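Local coordinates for protein beta-galactosidase (Bacillus circulans, PDB 4MAD) that probably hydrolyses terminal non-reducing beta-D-galactose residues of beta-D-galactosides, as a family 35 glycoside hydrolase built on a (beta/alpha)8 barrel, at residues 102-107 and 283-288; 169-174 and 245-250; 184-189 and 212-217; 219-224 and 229-234. All coordinates share one frame; numbering follows the deposited sequence.

Overall arrangement
All four contacts belong to one eight-stranded parallel beta/alpha barrel and sample it from its active site to its outer layer. Contacts 1 and 2, with centres about 9 Å apart, lie at its heart: Arg-104 of contact 1 forms a salt bridge with Glu-247, the predicted nucleophile, which contact 2 brings opposite Glu-171, the predicted proton donor. Contact 4, its centre also about 9 Å from that of contact 2, packs a helix on the outside of strand 218-223, whose Asn-222 reaches Glu-171. Contact 3 is more peripheral, about 16 Å from contact 2 between centres, yet Leu-185 on its helix packs against Glu-169.

Contact 1 of 4, residues 102-107 and 283-288; sequences IVRPGP and NFYMAH
The guanidinium of Arg-104 presents its edge to the ring of Tyr-285, with CD1 near the guanidinium plane and 4.4 Å from NH1. Seen from the tyrosine, the approach is oblique. One face of the same ring carries the sulfur of the next residue: Met-286 SD sits over the ring centre, 3.2 Å above its plane, and the peptide joining the two residues is cis. The hydroxyl of Tyr-285 is hydrogen-bonded to that of Tyr-313. Arg-104 also meets Asn-283 obliquely, NH1 lying 4.2 Å from ND2. The amide extends this far because its CG is trans to the backbone N (chi1 -176°). These two donors do not bond to each other but share an acid, Glu-64: Asn-283 ND2 is hydrogen-bonded to it and to Met-246 O, and Arg-104 NH1 makes a long, weak ion pair with it. Ser-35 takes the other end of the amide, while Arg-104 NH2 forms a salt bridge with Glu-247. Strand 100-104 and strand 281-284 are not neighbours in the sheet, and their side chains meet across the interior, a buried polar arrangement characteristic of the catalytic centre of a (beta/alpha)8 glycosidase.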
# COMPACT_ATOMS: atom_id res chain seq x y z
N ILE A 102 -10.96 -9.09 13.60
CA ILE A 102 -10.37 -7.96 14.29
C ILE A 102 -10.21 -6.88 13.23
O ILE A 102 -9.78 -7.16 12.18
CB ILE A 102 -9.02 -8.30 14.86
CG1 ILE A 102 -9.15 -9.31 16.01
CG2 ILE A 102 -8.35 -7.10 15.39
CD1 ILE A 102 -7.88 -9.82 16.53
N VAL A 103 -10.63 -5.67 13.55
CA VAL A 103 -10.55 -4.55 12.64
C VAL A 103 -9.58 -3.55 13.26
O VAL A 103 -9.67 -3.28 14.40
CB VAL A 103 -11.87 -3.89 12.45
CG1 VAL A 103 -11.76 -2.74 11.55
CG2 VAL A 103 -12.81 -4.80 11.89
N ARG A 104 -8.79 -2.99 12.46
CA ARG A 104 -7.76 -2.13 12.92
C ARG A 104 -7.92 -0.78 12.18
O ARG A 104 -7.45 -0.62 11.12
CB ARG A 104 -6.37 -2.72 12.68
CG ARG A 104 -6.10 -4.00 13.47
CD ARG A 104 -4.76 -4.64 13.16
NE ARG A 104 -3.64 -3.79 13.53
CZ ARG A 104 -2.37 -4.07 13.27
NH1 ARG A 104 -2.05 -5.18 12.61
NH2 ARG A 104 -1.41 -3.23 13.65
N PRO A 105 -8.82 0.11 12.58
CA PRO A 105 -9.29 1.26 11.81
C PRO A 105 -8.36 2.48 11.75
O PRO A 105 -8.68 3.43 11.10
CB PRO A 105 -10.58 1.60 12.49
CG PRO A 105 -10.37 1.25 13.81
CD PRO A 105 -9.52 0.05 13.85
N GLY A 106 -7.19 2.38 12.35
CA GLY A 106 -6.24 3.45 12.30
C GLY A 106 -6.66 4.64 13.15
O GLY A 106 -6.81 4.47 14.30
N PRO A 107 -6.76 5.84 12.60
CA PRO A 107 -6.85 6.15 11.19
C PRO A 107 -5.60 6.09 10.33
O PRO A 107 -5.72 6.10 9.14
CB PRO A 107 -7.42 7.55 11.18
CG PRO A 107 -7.08 8.11 12.41
CD PRO A 107 -6.79 7.05 13.41
N ASN A 283 -1.19 -12.85 15.88
CA ASN A 283 -1.69 -12.44 14.58
C ASN A 283 -0.56 -12.46 13.56
O ASN A 283 0.34 -11.73 13.68
CB ASN A 283 -2.29 -11.05 14.66
CG ASN A 283 -2.91 -10.61 13.36
OD1 ASN A 283 -3.57 -11.37 12.68
ND2 ASN A 283 -2.71 -9.33 13.04
N PHE A 284 -0.65 -13.33 12.59
CA PHE A 284 0.38 -13.47 11.61
C PHE A 284 0.32 -12.25 10.64
O PHE A 284 -0.69 -12.01 10.07
CB PHE A 284 0.22 -14.77 10.84
CG PHE A 284 0.94 -15.92 11.43
CD1 PHE A 284 1.99 -16.45 10.79
CD2 PHE A 284 0.55 -16.47 12.60
CE1 PHE A 284 2.67 -17.48 11.35
CE2 PHE A 284 1.22 -17.51 13.12
CZ PHE A 284 2.27 -18.01 12.49
N TYR A 285 1.44 -11.54 10.49
CA TYR A 285 1.56 -10.48 9.54
C TYR A 285 2.65 -10.79 8.49
O TYR A 285 3.78 -10.79 8.82
CB TYR A 285 1.91 -9.21 10.28
CG TYR A 285 1.66 -7.98 9.45
CD1 TYR A 285 0.55 -7.19 9.65
CD2 TYR A 285 2.49 -7.66 8.41
CE1 TYR A 285 0.33 -6.09 8.87
CE2 TYR A 285 2.25 -6.59 7.62
CZ TYR A 285 1.18 -5.79 7.86
OH TYR A 285 0.98 -4.73 7.05
N MET A 286 2.29 -11.05 7.24
CA MET A 286 0.93 -11.16 6.73
C MET A 286 0.58 -12.64 6.51
O MET A 286 1.41 -13.39 6.14
CB MET A 286 0.82 -10.48 5.39
CG MET A 286 0.98 -9.03 5.39
SD MET A 286 -0.28 -8.13 6.12
CE MET A 286 -1.60 -8.52 5.05
N ALA A 287 -0.64 -13.04 6.79
CA ALA A 287 -1.03 -14.38 6.44
C ALA A 287 -1.22 -14.55 4.96
O ALA A 287 -0.72 -15.42 4.40
CB ALA A 287 -2.29 -14.79 7.14
N HIS A 288 -2.03 -13.68 4.40
CA HIS A 288 -2.08 -13.41 3.00
C HIS A 288 -1.80 -11.91 2.73
O HIS A 288 -2.46 -11.09 3.21
CB HIS A 288 -3.44 -13.77 2.44
CG HIS A 288 -3.58 -13.48 0.99
ND1 HIS A 288 -2.82 -14.11 0.04
CD2 HIS A 288 -4.32 -12.56 0.34
CE1 HIS A 288 -3.12 -13.61 -1.14
NE2 HIS A 288 -4.06 -12.70 -0.98

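Contact 2 of 4, residues 169-174 and 245-250; sequences ENEYGS and CMEFWH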
# COMPACT_ATOMS: atom_id res chain seq x y z
N GLU A 169 -4.75 2.88 17.93
CA GLU A 169 -4.12 3.66 16.82
C GLU A 169 -3.36 2.52 16.16
O GLU A 169 -3.74 1.42 16.18
CB GLU A 169 -3.25 4.79 17.36
CG GLU A 169 -3.41 6.13 16.74
CD GLU A 169 -2.26 6.47 15.83
OE1 GLU A 169 -1.35 5.69 15.69
OE2 GLU A 169 -2.31 7.52 15.24
N ASN A 170 -2.31 2.88 15.52
CA ASN A 170 -1.24 1.94 15.30
C ASN A 170 0.20 2.20 15.64
O ASN A 170 0.77 3.11 15.17
CB ASN A 170 -1.41 1.72 13.82
CG ASN A 170 -0.60 0.55 13.31
OD1 ASN A 170 -1.01 -0.55 13.45
ND2 ASN A 170 0.55 0.80 12.76
N GLU A 171 0.74 1.39 16.54
CA GLU A 171 2.11 1.55 16.92
C GLU A 171 2.41 3.04 17.22
O GLU A 171 3.36 3.59 16.76
CB GLU A 171 3.03 0.99 15.83
CG GLU A 171 3.12 -0.49 15.78
CD GLU A 171 4.30 -1.06 14.97
OE1 GLU A 171 4.72 -0.40 14.02
OE2 GLU A 171 4.77 -2.15 15.30
N TYR A 172 1.54 3.67 18.00
CA TYR A 172 1.64 5.10 18.19
C TYR A 172 2.97 5.50 18.83
O TYR A 172 3.50 6.51 18.53
CB TYR A 172 0.48 5.70 18.93
CG TYR A 172 0.54 7.20 19.01
CD1 TYR A 172 0.42 7.99 17.88
CD2 TYR A 172 0.79 7.84 20.20
CE1 TYR A 172 0.50 9.33 17.95
CE2 TYR A 172 0.89 9.20 20.25
CZ TYR A 172 0.73 9.94 19.14
OH TYR A 172 0.81 11.28 19.20
N GLY A 173 3.48 4.65 19.71
CA GLY A 173 4.66 4.91 20.44
C GLY A 173 5.89 5.06 19.60
O GLY A 173 6.93 5.49 20.05
N SER A 174 5.78 4.61 18.38
CA SER A 174 6.84 4.75 17.42
C SER A 174 6.85 6.11 16.73
O SER A 174 7.78 6.41 16.07
CB SER A 174 6.81 3.64 16.38
OG SER A 174 6.94 2.36 16.93
N CYS A 245 0.80 -11.16 20.46
CA CYS A 245 1.60 -10.56 19.43
C CYS A 245 0.68 -10.14 18.32
O CYS A 245 0.23 -10.94 17.60
CB CYS A 245 2.58 -11.58 18.89
SG CYS A 245 3.57 -10.96 17.55
N MET A 246 0.34 -8.88 18.26
CA MET A 246 -0.57 -8.39 17.26
C MET A 246 -0.09 -8.36 15.79
O MET A 246 -0.88 -8.41 14.92
CB MET A 246 -1.18 -7.09 17.71
CG MET A 246 -2.20 -6.61 16.86
SD MET A 246 -3.70 -7.55 16.68
CE MET A 246 -4.05 -8.00 18.31
N GLU A 247 1.21 -8.25 15.60
CA GLU A 247 1.86 -8.48 14.34
C GLU A 247 3.11 -9.35 14.56
O GLU A 247 4.06 -8.93 15.08
CB GLU A 247 2.25 -7.16 13.65
CG GLU A 247 1.15 -6.14 13.55
CD GLU A 247 1.61 -4.80 12.98
OE1 GLU A 247 2.78 -4.71 12.58
OE2 GLU A 247 0.82 -3.87 13.02
N PHE A 248 3.03 -10.60 14.16
CA PHE A 248 4.18 -11.48 14.12
C PHE A 248 4.67 -11.41 12.68
O PHE A 248 4.09 -11.98 11.80
CB PHE A 248 3.79 -12.90 14.54
CG PHE A 248 4.83 -13.96 14.28
CD1 PHE A 248 6.17 -13.73 14.43
CD2 PHE A 248 4.46 -15.24 13.93
CE1 PHE A 248 7.06 -14.76 14.20
CE2 PHE A 248 5.36 -16.18 13.69
CZ PHE A 248 6.65 -15.94 13.85
N TRP A 249 5.78 -10.71 12.50
CA TRP A 249 6.32 -10.45 11.19
C TRP A 249 7.09 -11.70 10.77
O TRP A 249 8.26 -11.79 10.92
CB TRP A 249 7.25 -9.21 11.18
CG TRP A 249 6.61 -7.99 11.71
CD1 TRP A 249 5.39 -7.59 11.44
CD2 TRP A 249 7.17 -7.03 12.59
NE1 TRP A 249 5.11 -6.44 12.09
CE2 TRP A 249 6.20 -6.08 12.83
CE3 TRP A 249 8.39 -6.89 13.21
CZ2 TRP A 249 6.41 -5.01 13.65
CZ3 TRP A 249 8.59 -5.84 14.04
CH2 TRP A 249 7.61 -4.91 14.24
N HIS A 250 6.37 -12.67 10.25
CA HIS A 250 6.98 -13.94 9.91
C HIS A 250 7.61 -13.92 8.53
O HIS A 250 8.23 -14.84 8.11
CB HIS A 250 5.97 -15.08 9.98
CG HIS A 250 5.01 -15.09 8.86
ND1 HIS A 250 3.99 -14.18 8.75
CD2 HIS A 250 4.95 -15.85 7.76
CE1 HIS A 250 3.32 -14.41 7.65
NE2 HIS A 250 3.88 -15.42 7.03
O HOH W 1 2.31 -1.69 12.32
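Glu-171, the predicted proton donor, and Glu-247, the predicted nucleophile, face each other from main chains that stay well apart, the nearest CA atoms being those of Glu-171 and Met-246 at 10.3 Å, so the contact is made by side chains alone. Both glutamates are extended beyond CG, and Glu-171 OE2 ends 4.2 Å from Glu-247 OE1. The indole of Trp-249 lies beside this pair. Its NE1 donates to Glu-247 OE1 at 2.9 Å, nearly straight (159°) and in the ring plane, and the oxygen receives it on its anti lone pair. Farther round the same ring edge, CZ2 stands 3.7 Å from Glu-171 OE2, whose carboxylate plane is perpendicular to the indole. The second oxygen, Glu-247 OE2, accepts from a water at 2.7 Å, and that water in turn accepts from Asn-170 ND2 at 3.1 Å. Outside the two segments, Arg-104 forms a salt bridge with Glu-247, Asn-222 bonds to Glu-171 and Tyr-66 to Asn-170. With an alanine in place of Trp-249, Glu-247 OE1 would probably lack the indole donor, the carboxylate then being held through OE2 by Arg-104 and the water. One carboxylate from the loop after strand 163-167 and one on strand 244-249, the first preceded by an asparagine, match the arrangement of clan GH-A; their facing, separately gripped oxygens are consistent with the retaining double-displacement chemistry of family 35.

Contact 3 of 4, residues 184-189 and 212-217; sequences YLRDGI and GMIEGI
On the outer layer of the barrel, Arg-186 of helix 179-192 reaches the type II turn Ile-214 to Ile-217 that leads into strand 218-223. Its NH1 donates to Glu-215 O at 3.0 Å; the bond is bent (135°), with the carbonyl oxygen close to the guanidinium plane and the donor tilted 24° from the carbonyl plane. On the way there the aliphatic part of the arginine crosses Ile-217, CD approaching CG1 to 3.8 Å and CG lying near CD1. Ile-214 is met alongside, its CG2 4.0 Å from NH1. A bend at chi3 (67°) turns NE toward the next residue, where it forms a salt bridge with Asp-187 OD1 at 2.8 Å, assisted by weak bonds from NH2. The turn is closed by its own bond, Ile-217 N to Ile-214 O at 3.0 Å, and has Gly-216 at its positive-phi position. A leucine in place of Arg-186 is likely to leave Asp-187 without its opposite charge and Glu-215 O without the donor from the helix. One side chain thus does two kinds of work: its methylenes supply apolar packing, while its charged end, held by a neighbouring carboxylate, ties the turn to the helix through one bent bond to a main-chain oxygen.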
# COMPACT_ATOMS: atom_id res chain seq x y z
N TYR A 184 -8.60 10.91 23.15
CA TYR A 184 -9.67 11.35 22.33
C TYR A 184 -10.08 10.27 21.33
O TYR A 184 -11.22 10.04 21.06
CB TYR A 184 -9.26 12.59 21.61
CG TYR A 184 -10.36 13.16 20.81
CD1 TYR A 184 -11.22 14.07 21.35
CD2 TYR A 184 -10.56 12.78 19.51
CE1 TYR A 184 -12.24 14.59 20.64
CE2 TYR A 184 -11.57 13.31 18.78
CZ TYR A 184 -12.42 14.22 19.35
OH TYR A 184 -13.46 14.76 18.64
N LEU A 185 -9.08 9.64 20.76
CA LEU A 185 -9.31 8.54 19.82
C LEU A 185 -10.02 7.36 20.46
O LEU A 185 -10.95 6.86 19.94
CB LEU A 185 -7.99 8.07 19.24
CG LEU A 185 -7.99 7.59 17.83
CD1 LEU A 185 -8.73 8.52 16.95
CD2 LEU A 185 -6.59 7.41 17.33
N ARG A 186 -9.59 7.00 21.65
CA ARG A 186 -10.19 5.89 22.35
C ARG A 186 -11.67 6.14 22.62
O ARG A 186 -12.50 5.34 22.43
CB ARG A 186 -9.47 5.75 23.67
CG ARG A 186 -10.07 4.83 24.70
CD ARG A 186 -9.61 5.19 26.08
NE ARG A 186 -10.10 6.48 26.56
CZ ARG A 186 -9.63 7.12 27.61
NH1 ARG A 186 -8.68 6.59 28.34
NH2 ARG A 186 -10.12 8.27 27.96
N ASP A 187 -11.92 7.34 23.10
CA ASP A 187 -13.26 7.76 23.40
C ASP A 187 -14.12 7.86 22.17
O ASP A 187 -15.27 7.51 22.18
CB ASP A 187 -13.27 9.07 24.16
CG ASP A 187 -12.68 8.94 25.55
OD1 ASP A 187 -12.45 7.85 26.03
OD2 ASP A 187 -12.42 9.98 26.13
N GLY A 188 -13.53 8.36 21.10
CA GLY A 188 -14.21 8.46 19.85
C GLY A 188 -14.60 7.12 19.25
O GLY A 188 -15.67 6.98 18.76
N ILE A 189 -13.71 6.15 19.28
CA ILE A 189 -14.05 4.81 18.84
C ILE A 189 -15.08 4.17 19.77
O ILE A 189 -16.00 3.51 19.34
CB ILE A 189 -12.81 3.92 18.68
CG1 ILE A 189 -12.00 4.41 17.50
CG2 ILE A 189 -13.16 2.51 18.46
CD1 ILE A 189 -10.68 3.87 17.42
N GLY A 212 2.80 4.87 23.42
CA GLY A 212 1.62 4.32 22.80
C GLY A 212 0.48 3.71 23.60
O GLY A 212 -0.53 3.50 23.06
N MET A 213 0.70 3.37 24.86
CA MET A 213 -0.35 2.81 25.69
C MET A 213 -1.33 3.90 26.09
O MET A 213 -0.95 5.04 26.26
CB MET A 213 0.20 2.07 26.89
CG MET A 213 1.16 0.98 26.57
SD MET A 213 1.80 0.10 27.99
CE MET A 213 0.29 -0.31 28.77
N ILE A 214 -2.58 3.52 26.20
CA ILE A 214 -3.64 4.36 26.67
C ILE A 214 -4.24 3.87 28.01
O ILE A 214 -4.47 2.72 28.20
CB ILE A 214 -4.77 4.51 25.67
CG1 ILE A 214 -4.26 4.60 24.24
CG2 ILE A 214 -5.54 5.71 26.00
CD1 ILE A 214 -5.31 4.56 23.24
N GLU A 215 -4.50 4.80 28.90
CA GLU A 215 -5.01 4.43 30.16
C GLU A 215 -6.32 3.73 29.90
O GLU A 215 -7.13 4.18 29.16
CB GLU A 215 -5.22 5.66 31.05
CG GLU A 215 -5.78 5.37 32.38
CD GLU A 215 -4.93 4.44 33.23
OE1 GLU A 215 -4.15 3.66 32.69
OE2 GLU A 215 -5.05 4.47 34.47
N GLY A 216 -6.46 2.61 30.57
CA GLY A 216 -7.63 1.76 30.53
C GLY A 216 -7.70 0.78 29.39
O GLY A 216 -8.65 0.10 29.26
N ILE A 217 -6.67 0.73 28.56
CA ILE A 217 -6.70 -0.03 27.33
C ILE A 217 -5.64 -1.15 27.23
O ILE A 217 -4.50 -0.90 27.43
CB ILE A 217 -6.59 0.94 26.12
CG1 ILE A 217 -7.78 1.90 26.07
CG2 ILE A 217 -6.51 0.19 24.89
CD1 ILE A 217 -9.08 1.26 25.90

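Contact 4 of 4, residues 219-224 and 229-234; sequences ETVNFG and SAFAQL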
# COMPACT_ATOMS: atom_id res chain seq x y z
N GLU A 219 -2.90 -3.60 25.94
CA GLU A 219 -1.79 -3.45 25.01
C GLU A 219 -1.29 -4.80 24.48
O GLU A 219 -1.27 -5.77 25.17
CB GLU A 219 -0.65 -2.62 25.62
CG GLU A 219 0.63 -2.50 24.84
CD GLU A 219 0.54 -1.54 23.66
OE1 GLU A 219 -0.37 -1.70 22.89
OE2 GLU A 219 1.40 -0.66 23.53
N THR A 220 -0.87 -4.79 23.23
CA THR A 220 -0.29 -5.95 22.58
C THR A 220 1.06 -5.51 22.02
O THR A 220 1.27 -4.36 21.93
CB THR A 220 -1.15 -6.45 21.45
OG1 THR A 220 -1.39 -5.43 20.50
CG2 THR A 220 -2.48 -6.95 21.98
N VAL A 221 1.98 -6.32 21.67
CA VAL A 221 3.20 -5.99 20.98
C VAL A 221 3.37 -6.71 19.64
O VAL A 221 2.77 -7.74 19.42
CB VAL A 221 4.43 -6.30 21.85
CG1 VAL A 221 4.44 -5.43 23.10
CG2 VAL A 221 4.46 -7.78 22.23
N ASN A 222 4.27 -6.06 18.88
CA ASN A 222 4.58 -6.49 17.56
C ASN A 222 6.04 -6.84 17.42
O ASN A 222 6.86 -6.13 17.87
CB ASN A 222 4.25 -5.35 16.62
CG ASN A 222 2.81 -4.95 16.68
OD1 ASN A 222 1.98 -5.72 17.05
ND2 ASN A 222 2.51 -3.75 16.23
N PHE A 223 6.35 -7.94 16.78
CA PHE A 223 7.70 -8.34 16.66
C PHE A 223 7.94 -9.46 15.65
O PHE A 223 7.07 -10.11 15.22
CB PHE A 223 8.28 -8.70 18.01
CG PHE A 223 7.59 -9.85 18.69
CD1 PHE A 223 7.86 -11.14 18.32
CD2 PHE A 223 6.74 -9.66 19.73
CE1 PHE A 223 7.26 -12.17 18.96
CE2 PHE A 223 6.12 -10.70 20.36
CZ PHE A 223 6.39 -11.94 20.00
N GLY A 224 9.20 -9.61 15.28
CA GLY A 224 9.59 -10.66 14.40
C GLY A 224 10.33 -11.83 15.03
O GLY A 224 10.37 -12.91 14.50
N SER A 229 11.64 -12.20 25.31
CA SER A 229 12.06 -10.87 25.63
C SER A 229 10.95 -9.84 25.43
O SER A 229 10.76 -8.95 26.20
CB SER A 229 13.24 -10.53 24.74
OG SER A 229 13.37 -9.19 24.66
N ALA A 230 10.24 -10.00 24.34
CA ALA A 230 9.19 -9.08 23.99
C ALA A 230 8.06 -9.10 24.99
O ALA A 230 7.61 -8.06 25.45
CB ALA A 230 8.68 -9.35 22.64
N PHE A 231 7.62 -10.28 25.34
CA PHE A 231 6.59 -10.41 26.36
C PHE A 231 7.03 -9.93 27.75
O PHE A 231 6.28 -9.39 28.50
CB PHE A 231 6.02 -11.80 26.39
CG PHE A 231 5.16 -12.14 25.21
CD1 PHE A 231 4.35 -11.21 24.59
CD2 PHE A 231 5.13 -13.42 24.75
CE1 PHE A 231 3.54 -11.60 23.57
CE2 PHE A 231 4.33 -13.77 23.75
CZ PHE A 231 3.54 -12.88 23.14
N ALA A 232 8.30 -10.13 28.05
CA ALA A 232 8.85 -9.67 29.29
C ALA A 232 8.79 -8.16 29.40
O ALA A 232 8.43 -7.66 30.41
CB ALA A 232 10.20 -10.13 29.46
N GLN A 233 9.13 -7.47 28.34
CA GLN A 233 9.04 -6.02 28.30
C GLN A 233 7.63 -5.56 28.48
O GLN A 233 7.39 -4.71 29.25
CB GLN A 233 9.55 -5.47 26.99
CG GLN A 233 10.90 -5.01 27.08
CD GLN A 233 11.04 -3.80 27.97
OE1 GLN A 233 10.17 -3.43 28.69
NE2 GLN A 233 12.12 -3.23 27.90
N LEU A 234 6.72 -6.21 27.79
CA LEU A 234 5.32 -5.92 27.92
C LEU A 234 4.85 -6.12 29.35
O LEU A 234 4.20 -5.28 29.87
CB LEU A 234 4.49 -6.79 27.00
CG LEU A 234 2.98 -6.77 27.11
CD1 LEU A 234 2.50 -5.41 26.95
CD2 LEU A 234 2.30 -7.66 26.19
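Packing of apolar side chains joins Val-221 and Phe-223 of strand 218-223 to Ala-230, Phe-231 and Leu-234 of helix 227-237. The strand and helix segments run nearly antiparallel, their axes at 151° and 9.1 Å apart at closest, as expected in the first half of a beta-alpha-beta crossover. Val-221 divides its two methyl groups: CG1 lies 4.1 Å from Leu-234 CB, while CG2 comes to 4.2 Å from Phe-231 CE1. Near the end of the strand, the ring of Phe-223 takes up the small Ala-230, whose CB lies obliquely to it at 3.5 Å from CD2. Two residues before Val-221, Glu-219 offers its aliphatic CG to Leu-234 CD1 at 4.1 Å; its OE1, whose position is less certain, is near Thr-200.

The aromatic interaction is a T-shaped pair. Phe-223 directs its edge, through CE2, at the face of Phe-231, with centroids 5.7 Å apart and planes at 83°. Phe-223 can do so because its CG stands between the backbone N and the carbonyl carbon (chi1 62°), which brings the ring beside Ala-230 with its edge toward Phe-231; Val-221 CG2 lies at the edge of the same ring.

Asn-222 points away from the helix, and its OD1 makes a weak hydrogen bond with the backbone N of Glu-247, the predicted nucleophile. The strand therefore alternates in chemistry as well as in direction: its odd-numbered residues Val-221 and Phe-223 seat the helix by shape and hydrophobicity, and the intervening asparagine serves the active site within the barrel.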